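Local coordinates for protein exopolyphosphatase (Aquifex aeolicus, PDB 1T6C) that probably hydrolyses the phosphoanhydride bonds of polyphosphate and related substrates, as a calcium-binding member of the Ppx/GppA family with an actin-like fold, at residues A[152-157]-A[204-209]; A[133-138]-A[156-161]. All blocks are in the same frame, centred on the assembly; numbering follows the deposited sequence.

Contact 1 (A[152-157]-A[204-209]); sequences YVFGKG and KPVDTI
The phenyl ring of F154 carries the methylene chain of K204 on one face and a methyl of V206 at its edge. K204 CD sits above the middle of the ring, 3.7 Å from the F154 centroid and 9° off the ring normal, a well-centred CH-pi contact. The rest of the lysine follows the same face: CB lies just outside the rim beside CE1, and CE over the CD2-CE2 side. Its ammonium lifts farther from the face: NZ is 5.3 Å from the F154 centroid and can add at most a weak cation-pi attraction; a weak, long ion pair with E162 gives it another partner. V206 CG1 approaches near the ring plane, 4.0 Å from F154 CD1, and the two side chains meet at about a right angle. In the actin-like fold this joins strand 149-156 to the loop leading into strand 208-212, two strands of one sheet separated by strand 139-146. With CG anti to the carbonyl carbon (chi1 -61°) the F154 ring reaches the loop, and it also packs on C141 of the intervening strand and on F288 of helix 274-288. Shortening F154 to an alanine removes the ring, and would probably leave the K204 methylenes without their aromatic platform and open a gap beside V206 CG1. A backbone hydrogen bond of F154 with E162 pairs its strand with strand 159-166.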
ATOM      1  N   TYR A 152       1.026  -0.049 -11.130  1.00 10.44           N
ATOM      2  CA  TYR A 152      -0.043  -0.435 -12.047  1.00  9.09           C
ATOM      3  C   TYR A 152       0.186  -1.896 -12.447  1.00  9.77           C
ATOM      4  O   TYR A 152       1.162  -2.202 -13.136  1.00  9.53           O
ATOM      5  CB  TYR A 152      -0.032   0.482 -13.298  1.00  9.12           C
ATOM      6  CG  TYR A 152      -0.456   1.880 -12.946  1.00  8.87           C
ATOM      7  CD1 TYR A 152       0.440   2.745 -12.293  1.00  9.55           C
ATOM      8  CD2 TYR A 152      -1.746   2.318 -13.167  1.00  9.02           C
ATOM      9  CE1 TYR A 152       0.037   4.012 -11.887  1.00 10.79           C
ATOM     10  CE2 TYR A 152      -2.165   3.567 -12.750  1.00 11.19           C
ATOM     11  CZ  TYR A 152      -1.281   4.411 -12.130  1.00 11.26           C
ATOM     12  OH  TYR A 152      -1.687   5.644 -11.680  1.00 13.92           O
ATOM     13  N   VAL A 153      -0.682  -2.782 -11.987  1.00 10.26           N
ATOM     14  CA  VAL A 153      -0.481  -4.220 -12.140  1.00 10.71           C
ATOM     15  C   VAL A 153      -1.602  -4.764 -12.978  1.00 10.94           C
ATOM     16  O   VAL A 153      -2.756  -4.749 -12.564  1.00 11.65           O
ATOM     17  CB  VAL A 153      -0.443  -4.964 -10.799  1.00 10.39           C
ATOM     18  CG1 VAL A 153       0.138  -6.354 -10.998  1.00 12.99           C
ATOM     19  CG2 VAL A 153       0.402  -4.192  -9.802  1.00 11.34           C
ATOM     20  N   PHE A 154      -1.230  -5.278 -14.146  1.00 11.89           N
ATOM     21  CA  PHE A 154      -2.179  -5.773 -15.121  1.00 12.54           C
ATOM     22  C   PHE A 154      -2.200  -7.289 -15.134  1.00 13.62           C
ATOM     23  O   PHE A 154      -1.165  -7.954 -15.103  1.00 14.13           O
ATOM     24  CB  PHE A 154      -1.781  -5.283 -16.504  1.00 12.55           C
ATOM     25  CG  PHE A 154      -1.763  -3.800 -16.640  1.00 13.32           C
ATOM     26  CD1 PHE A 154      -2.905  -3.105 -17.043  1.00 16.23           C
ATOM     27  CD2 PHE A 154      -0.613  -3.114 -16.380  1.00 13.61           C
ATOM     28  CE1 PHE A 154      -2.867  -1.727 -17.190  1.00 16.83           C
ATOM     29  CE2 PHE A 154      -0.569  -1.712 -16.525  1.00 16.18           C
ATOM     30  CZ  PHE A 154      -1.686  -1.040 -16.912  1.00 16.24           C
ATOM     31  N   GLY A 155      -3.392  -7.826 -15.182  1.00 14.07           N
ATOM     32  CA  GLY A 155      -3.551  -9.263 -15.340  1.00 15.82           C
ATOM     33  C   GLY A 155      -4.965  -9.704 -15.602  1.00 15.74           C
ATOM     34  O   GLY A 155      -5.846  -8.913 -15.875  1.00 15.49           O
ATOM     35  N   LYS A 156      -5.173 -11.006 -15.475  1.00 15.51           N
ATOM     36  CA  LYS A 156      -6.490 -11.599 -15.527  1.00 16.32           C
ATOM     37  C   LYS A 156      -6.553 -12.750 -14.539  1.00 14.39           C
ATOM     38  O   LYS A 156      -5.643 -13.577 -14.501  1.00 14.21           O
ATOM     39  CB  LYS A 156      -6.780 -12.133 -16.928  0.50 16.86           C
ATOM     40  CG  LYS A 156      -8.107 -12.877 -17.036  0.50 18.80           C
ATOM     41  CD  LYS A 156      -8.756 -12.614 -18.382  0.50 21.44           C
ATOM     42  CE  LYS A 156      -9.774 -13.673 -18.749  0.50 22.83           C
ATOM     43  NZ  LYS A 156     -11.140 -13.106 -18.701  0.50 23.36           N
ATOM     44  N   GLY A 157      -7.593 -12.788 -13.719  1.00 14.58           N
ATOM     45  CA  GLY A 157      -7.679 -13.769 -12.658  1.00 14.04           C
ATOM     46  C   GLY A 157      -6.431 -13.632 -11.778  1.00 15.24           C
ATOM     47  O   GLY A 157      -6.021 -12.506 -11.450  1.00 16.28           O
ATOM     48  N   LYS A 204      -3.603   1.256 -20.867  1.00 19.81           N
ATOM     49  CA  LYS A 204      -3.923   0.023 -21.571  1.00 20.91           C
ATOM     50  C   LYS A 204      -5.461  -0.160 -21.469  1.00 21.27           C
ATOM     51  O   LYS A 204      -6.101   0.296 -20.497  1.00 19.10           O
ATOM     52  CB  LYS A 204      -3.211  -1.184 -20.918  1.00 21.64           C
ATOM     53  CG  LYS A 204      -1.720  -1.208 -21.059  1.00 24.59           C
ATOM     54  CD  LYS A 204      -1.143  -2.473 -20.438  1.00 27.35           C
ATOM     55  CE  LYS A 204       0.373  -2.447 -20.319  1.00 30.03           C
ATOM     56  NZ  LYS A 204       1.112  -1.426 -21.136  1.00 32.86           N
ATOM     57  N   PRO A 205      -6.087  -0.814 -22.450  1.00 20.99           N
ATOM     58  CA  PRO A 205      -7.499  -1.155 -22.301  1.00 20.99           C
ATOM     59  C   PRO A 205      -7.712  -2.149 -21.160  1.00 19.59           C
ATOM     60  O   PRO A 205      -7.072  -3.192 -21.129  1.00 20.24           O
ATOM     61  CB  PRO A 205      -7.856  -1.812 -23.641  1.00 21.17           C
ATOM     62  CG  PRO A 205      -6.771  -1.426 -24.549  1.00 22.01           C
ATOM     63  CD  PRO A 205      -5.548  -1.298 -23.734  1.00 22.27           C
ATOM     64  N   VAL A 206      -8.610  -1.823 -20.241  1.00 18.95           N
ATOM     65  CA  VAL A 206      -8.954  -2.749 -19.164  1.00 19.28           C
ATOM     66  C   VAL A 206     -10.451  -2.772 -18.916  1.00 18.62           C
ATOM     67  O   VAL A 206     -11.164  -1.847 -19.304  1.00 18.64           O
ATOM     68  CB  VAL A 206      -8.220  -2.383 -17.846  1.00 19.79           C
ATOM     69  CG1 VAL A 206      -6.736  -2.425 -18.080  1.00 21.07           C
ATOM     70  CG2 VAL A 206      -8.670  -1.043 -17.356  1.00 20.42           C
ATOM     71  N   ASP A 207     -10.924  -3.865 -18.326  1.00 17.50           N
ATOM     72  CA  ASP A 207     -12.310  -4.007 -17.934  1.00 16.80           C
ATOM     73  C   ASP A 207     -12.549  -3.458 -16.541  1.00 16.45           C
ATOM     74  O   ASP A 207     -13.592  -2.898 -16.280  1.00 16.48           O
ATOM     75  CB  ASP A 207     -12.730  -5.467 -17.941  1.00 17.08           C
ATOM     76  CG  ASP A 207     -12.753  -6.041 -19.335  1.00 18.45           C
ATOM     77  OD1 ASP A 207     -13.488  -5.450 -20.159  1.00 19.89           O
ATOM     78  OD2 ASP A 207     -12.021  -6.987 -19.690  1.00 19.31           O
ATOM     79  N   THR A 208     -11.604  -3.685 -15.618  1.00 15.84           N
ATOM     80  CA  THR A 208     -11.811  -3.383 -14.211  1.00 15.69           C
ATOM     81  C   THR A 208     -10.542  -2.750 -13.649  1.00 14.52           C
ATOM     82  O   THR A 208      -9.465  -3.305 -13.779  1.00 16.01           O
ATOM     83  CB  THR A 208     -12.080  -4.666 -13.392  1.00 15.99           C
ATOM     84  OG1 THR A 208     -13.169  -5.415 -13.954  1.00 20.38           O
ATOM     85  CG2 THR A 208     -12.494  -4.326 -11.927  1.00 17.16           C
ATOM     86  N   ILE A 209     -10.711  -1.611 -12.998  1.00 13.72           N
ATOM     87  CA  ILE A 209      -9.673  -0.976 -12.196  1.00 12.67           C
ATOM     88  C   ILE A 209      -9.982  -1.174 -10.727  1.00 11.49           C
ATOM     89  O   ILE A 209     -11.086  -0.901 -10.268  1.00 10.20           O
ATOM     90  CB  ILE A 209      -9.560   0.519 -12.519  1.00 12.95           C
ATOM     91  CG1 ILE A 209      -9.088   0.695 -13.968  1.00 14.49           C
ATOM     92  CG2 ILE A 209      -8.588   1.174 -11.551  1.00 13.05           C
ATOM     93  CD1 ILE A 209      -9.024   2.135 -14.429  1.00 15.00           C
TER

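Contact 2 (A[133-138]-A[156-161]); sequences SLKPEG and KGYKVR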
ATOM      1  N   SER A 133      -9.508 -11.490  -2.802  1.00 12.09           N
ATOM      2  CA  SER A 133     -10.507 -10.791  -1.995  1.00 11.63           C
ATOM      3  C   SER A 133     -11.603 -10.077  -2.741  1.00 11.66           C
ATOM      4  O   SER A 133     -12.621  -9.709  -2.117  1.00 12.36           O
ATOM      5  CB  SER A 133      -9.824  -9.794  -1.061  1.00 11.28           C
ATOM      6  OG  SER A 133      -9.310  -8.698  -1.763  1.00 11.52           O
ATOM      7  N   LEU A 134     -11.430  -9.886  -4.051  1.00 11.70           N
ATOM      8  CA  LEU A 134     -12.431  -9.214  -4.887  1.00 11.90           C
ATOM      9  C   LEU A 134     -12.812  -9.985  -6.143  1.00 13.24           C
ATOM     10  O   LEU A 134     -13.897  -9.752  -6.687  1.00 14.95           O
ATOM     11  CB  LEU A 134     -11.959  -7.816  -5.302  1.00 12.32           C
ATOM     12  CG  LEU A 134     -11.981  -6.754  -4.185  1.00 12.34           C
ATOM     13  CD1 LEU A 134     -11.310  -5.480  -4.708  1.00 12.71           C
ATOM     14  CD2 LEU A 134     -13.401  -6.467  -3.703  1.00 13.61           C
ATOM     15  N   LYS A 135     -11.920 -10.837  -6.611  1.00 14.26           N
ATOM     16  CA  LYS A 135     -12.135 -11.629  -7.847  1.00 15.87           C
ATOM     17  C   LYS A 135     -12.637 -10.751  -8.999  1.00 15.68           C
ATOM     18  O   LYS A 135     -13.667 -11.037  -9.603  1.00 17.68           O
ATOM     19  CB  LYS A 135     -13.074 -12.830  -7.554  1.00 17.20           C
ATOM     20  CG  LYS A 135     -12.498 -13.771  -6.482  1.00 21.87           C
ATOM     21  CD  LYS A 135     -13.404 -14.939  -6.028  1.00 25.65           C
ATOM     22  CE  LYS A 135     -13.226 -15.232  -4.498  1.00 26.39           C
ATOM     23  NZ  LYS A 135     -11.839 -15.661  -4.015  1.00 22.49           N
ATOM     24  N   PRO A 136     -11.935  -9.670  -9.317  1.00 15.92           N
ATOM     25  CA  PRO A 136     -12.394  -8.760 -10.370  1.00 16.48           C
ATOM     26  C   PRO A 136     -12.400  -9.485 -11.725  1.00 17.60           C
ATOM     27  O   PRO A 136     -11.558 -10.340 -11.984  1.00 18.07           O
ATOM     28  CB  PRO A 136     -11.344  -7.653 -10.355  1.00 15.99           C
ATOM     29  CG  PRO A 136     -10.153  -8.309  -9.811  1.00 15.91           C
ATOM     30  CD  PRO A 136     -10.646  -9.230  -8.750  1.00 14.85           C
ATOM     31  N   GLU A 137     -13.342  -9.097 -12.574  1.00 18.52           N
ATOM     32  CA  GLU A 137     -13.541  -9.758 -13.858  1.00 19.79           C
ATOM     33  C   GLU A 137     -12.809  -9.109 -15.005  1.00 17.68           C
ATOM     34  O   GLU A 137     -12.521  -7.911 -15.019  1.00 19.16           O
ATOM     35  CB  GLU A 137     -15.029  -9.763 -14.193  1.00 21.02           C
ATOM     36  CG  GLU A 137     -15.838 -10.735 -13.375  1.00 26.17           C
ATOM     37  CD  GLU A 137     -17.290 -10.746 -13.791  1.00 32.87           C
ATOM     38  OE1 GLU A 137     -17.894  -9.653 -13.883  1.00 38.33           O
ATOM     39  OE2 GLU A 137     -17.824 -11.844 -14.033  1.00 38.87           O
ATOM     40  N   GLY A 138     -12.539  -9.917 -16.026  1.00 17.51           N
ATOM     41  CA  GLY A 138     -11.925  -9.437 -17.225  1.00 16.32           C
ATOM     42  C   GLY A 138     -10.479  -9.049 -17.043  1.00 16.06           C
ATOM     43  O   GLY A 138      -9.783  -9.604 -16.200  1.00 15.76           O
ATOM     44  N   LYS A 156      -5.173 -11.006 -15.475  1.00 15.51           N
ATOM     45  CA  LYS A 156      -6.490 -11.599 -15.527  1.00 16.32           C
ATOM     46  C   LYS A 156      -6.553 -12.750 -14.539  1.00 14.39           C
ATOM     47  O   LYS A 156      -5.643 -13.577 -14.501  1.00 14.21           O
ATOM     48  CB  LYS A 156      -6.780 -12.133 -16.928  0.50 16.86           C
ATOM     49  CG  LYS A 156      -8.107 -12.877 -17.036  0.50 18.80           C
ATOM     50  CD  LYS A 156      -8.756 -12.614 -18.382  0.50 21.44           C
ATOM     51  CE  LYS A 156      -9.774 -13.673 -18.749  0.50 22.83           C
ATOM     52  NZ  LYS A 156     -11.140 -13.106 -18.701  0.50 23.36           N
ATOM     53  N   GLY A 157      -7.593 -12.788 -13.719  1.00 14.58           N
ATOM     54  CA  GLY A 157      -7.679 -13.769 -12.658  1.00 14.04           C
ATOM     55  C   GLY A 157      -6.431 -13.632 -11.778  1.00 15.24           C
ATOM     56  O   GLY A 157      -6.021 -12.506 -11.450  1.00 16.28           O
ATOM     57  N   TYR A 158      -5.796 -14.738 -11.441  1.00 14.28           N
ATOM     58  CA  TYR A 158      -4.628 -14.696 -10.558  1.00 13.95           C
ATOM     59  C   TYR A 158      -3.305 -14.447 -11.298  1.00 15.04           C
ATOM     60  O   TYR A 158      -2.219 -14.373 -10.660  1.00 16.38           O
ATOM     61  CB  TYR A 158      -4.543 -16.001  -9.788  1.00 14.24           C
ATOM     62  CG  TYR A 158      -5.414 -16.092  -8.570  1.00 13.50           C
ATOM     63  CD1 TYR A 158      -6.754 -16.364  -8.666  1.00 16.10           C
ATOM     64  CD2 TYR A 158      -4.891 -15.875  -7.303  1.00 16.29           C
ATOM     65  CE1 TYR A 158      -7.538 -16.480  -7.552  1.00 17.72           C
ATOM     66  CE2 TYR A 158      -5.673 -15.979  -6.199  1.00 15.87           C
ATOM     67  CZ  TYR A 158      -6.988 -16.272  -6.308  1.00 15.80           C
ATOM     68  OH  TYR A 158      -7.781 -16.389  -5.189  1.00 17.53           O
ATOM     69  N   LYS A 159      -3.366 -14.306 -12.629  1.00 14.78           N
ATOM     70  CA  LYS A 159      -2.182 -14.195 -13.451  1.00 15.77           C
ATOM     71  C   LYS A 159      -1.809 -12.753 -13.677  1.00 15.61           C
ATOM     72  O   LYS A 159      -2.576 -12.001 -14.229  1.00 16.33           O
ATOM     73  CB  LYS A 159      -2.407 -14.854 -14.831  1.00 16.38           C
ATOM     74  CG  LYS A 159      -1.182 -14.821 -15.693  1.00 19.80           C
ATOM     75  CD  LYS A 159      -1.320 -15.642 -16.972  1.00 20.18           C
ATOM     76  CE  LYS A 159      -1.609 -14.780 -18.158  1.00 22.73           C
ATOM     77  NZ  LYS A 159      -2.016 -15.625 -19.346  1.00 20.15           N
ATOM     78  N   VAL A 160      -0.626 -12.370 -13.242  1.00 15.52           N
ATOM     79  CA  VAL A 160      -0.084 -11.067 -13.569  1.00 16.82           C
ATOM     80  C   VAL A 160       0.613 -11.137 -14.927  1.00 18.06           C
ATOM     81  O   VAL A 160       1.451 -12.019 -15.157  1.00 18.94           O
ATOM     82  CB  VAL A 160       0.905 -10.642 -12.489  1.00 16.31           C
ATOM     83  CG1 VAL A 160       1.622  -9.342 -12.846  1.00 16.96           C
ATOM     84  CG2 VAL A 160       0.171 -10.496 -11.141  1.00 16.34           C
ATOM     85  N   ARG A 161       0.268 -10.207 -15.811  1.00 18.34           N
ATOM     86  CA  ARG A 161       0.963 -10.023 -17.090  1.00 20.37           C
ATOM     87  C   ARG A 161       2.076  -9.026 -17.058  1.00 19.86           C
ATOM     88  O   ARG A 161       3.134  -9.230 -17.650  1.00 21.45           O
ATOM     89  CB  ARG A 161      -0.030  -9.572 -18.127  1.00 21.71           C
ATOM     90  CG  ARG A 161      -0.846 -10.705 -18.594  1.00 26.07           C
ATOM     91  CD  ARG A 161      -1.026 -10.767 -20.121  1.00 29.41           C
ATOM     92  NE  ARG A 161      -2.120 -11.683 -20.390  1.00 26.92           N
ATOM     93  CZ  ARG A 161      -3.372 -11.394 -20.140  1.00 27.99           C
ATOM     94  NH1 ARG A 161      -3.707 -10.225 -19.611  1.00 25.24           N
ATOM     95  NH2 ARG A 161      -4.300 -12.288 -20.386  1.00 31.16           N
TER
HETATM   96  O   HOH W   1     -10.323 -17.253  -5.490  1.00 35.21           O
HETATM   97  O   HOH W   2     -10.052 -11.245 -14.082  1.00 14.99           O
HETATM   98  O   HOH W   3     -13.088 -12.733 -16.079  1.00 27.65           O
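An extended first torsion at K156 (chi1 175°, CG anti to N), followed by bends at chi2 and chi4, takes its methylenes past the carbonyl oxygen of G138 in the conformer described, one of two, with CG 3.8 Å from G138 O. This lysine opens a type II' beta turn, K156 to K159, which closes the hairpin between strands 149-156 and 159-166. K156 N and K159 O, 3.0 Å apart, form one of the two backbone bonds across the turn; the other runs from K159 N to K156 O. G157, with positive phi, occupies the first corner, and Y158 the second.

Facing the turn is the loop from helix 119-133 to strand 139-146, and water mediates the polar contacts between them. One water donates to both P136 O and G138 O and accepts from G157 N at 2.9 Å, so three backbone groups are joined through a single molecule. A second accepts from G138 N; its bond from K156 NZ is weak and belongs to that conformer.

At the other end of this surface contact, K135 NZ and Y158 OH stand 4.3 Å apart, too far for a direct bond. K135 NZ is hydrogen-bonded to Y132 O, and K135 makes a cation-pi contact with the Y132 ring, while Y158 packs on A131 and Y132. A third water lies in the plane of the Y158 ring at its edge, accepting from K135 NZ at 2.6 Å and bonded to Y158 OH at 2.7 Å.

The centres of contacts 1 and 2 lie about 8 Å apart, near the end of strand 149-156 and the starts of strands 139-146 and 208-212 in the six-stranded mixed sheet. Along the chain, 133-138 comes first, then 152-157 and 156-161, which share K156 and G157, and finally 204-209. Strand 149-156 thus offers F154 to contact 1 and runs on into the turn of contact 2. The two are also joined directly: F154 O and R161 N pair across the hairpin at 2.8 Å, and T208 OG1 bonds to E137 O. The starts of the neighbouring parallel strands 139-146 and 208-212 thus lie beside the hairpin end, with contact 2 away from the calcium site.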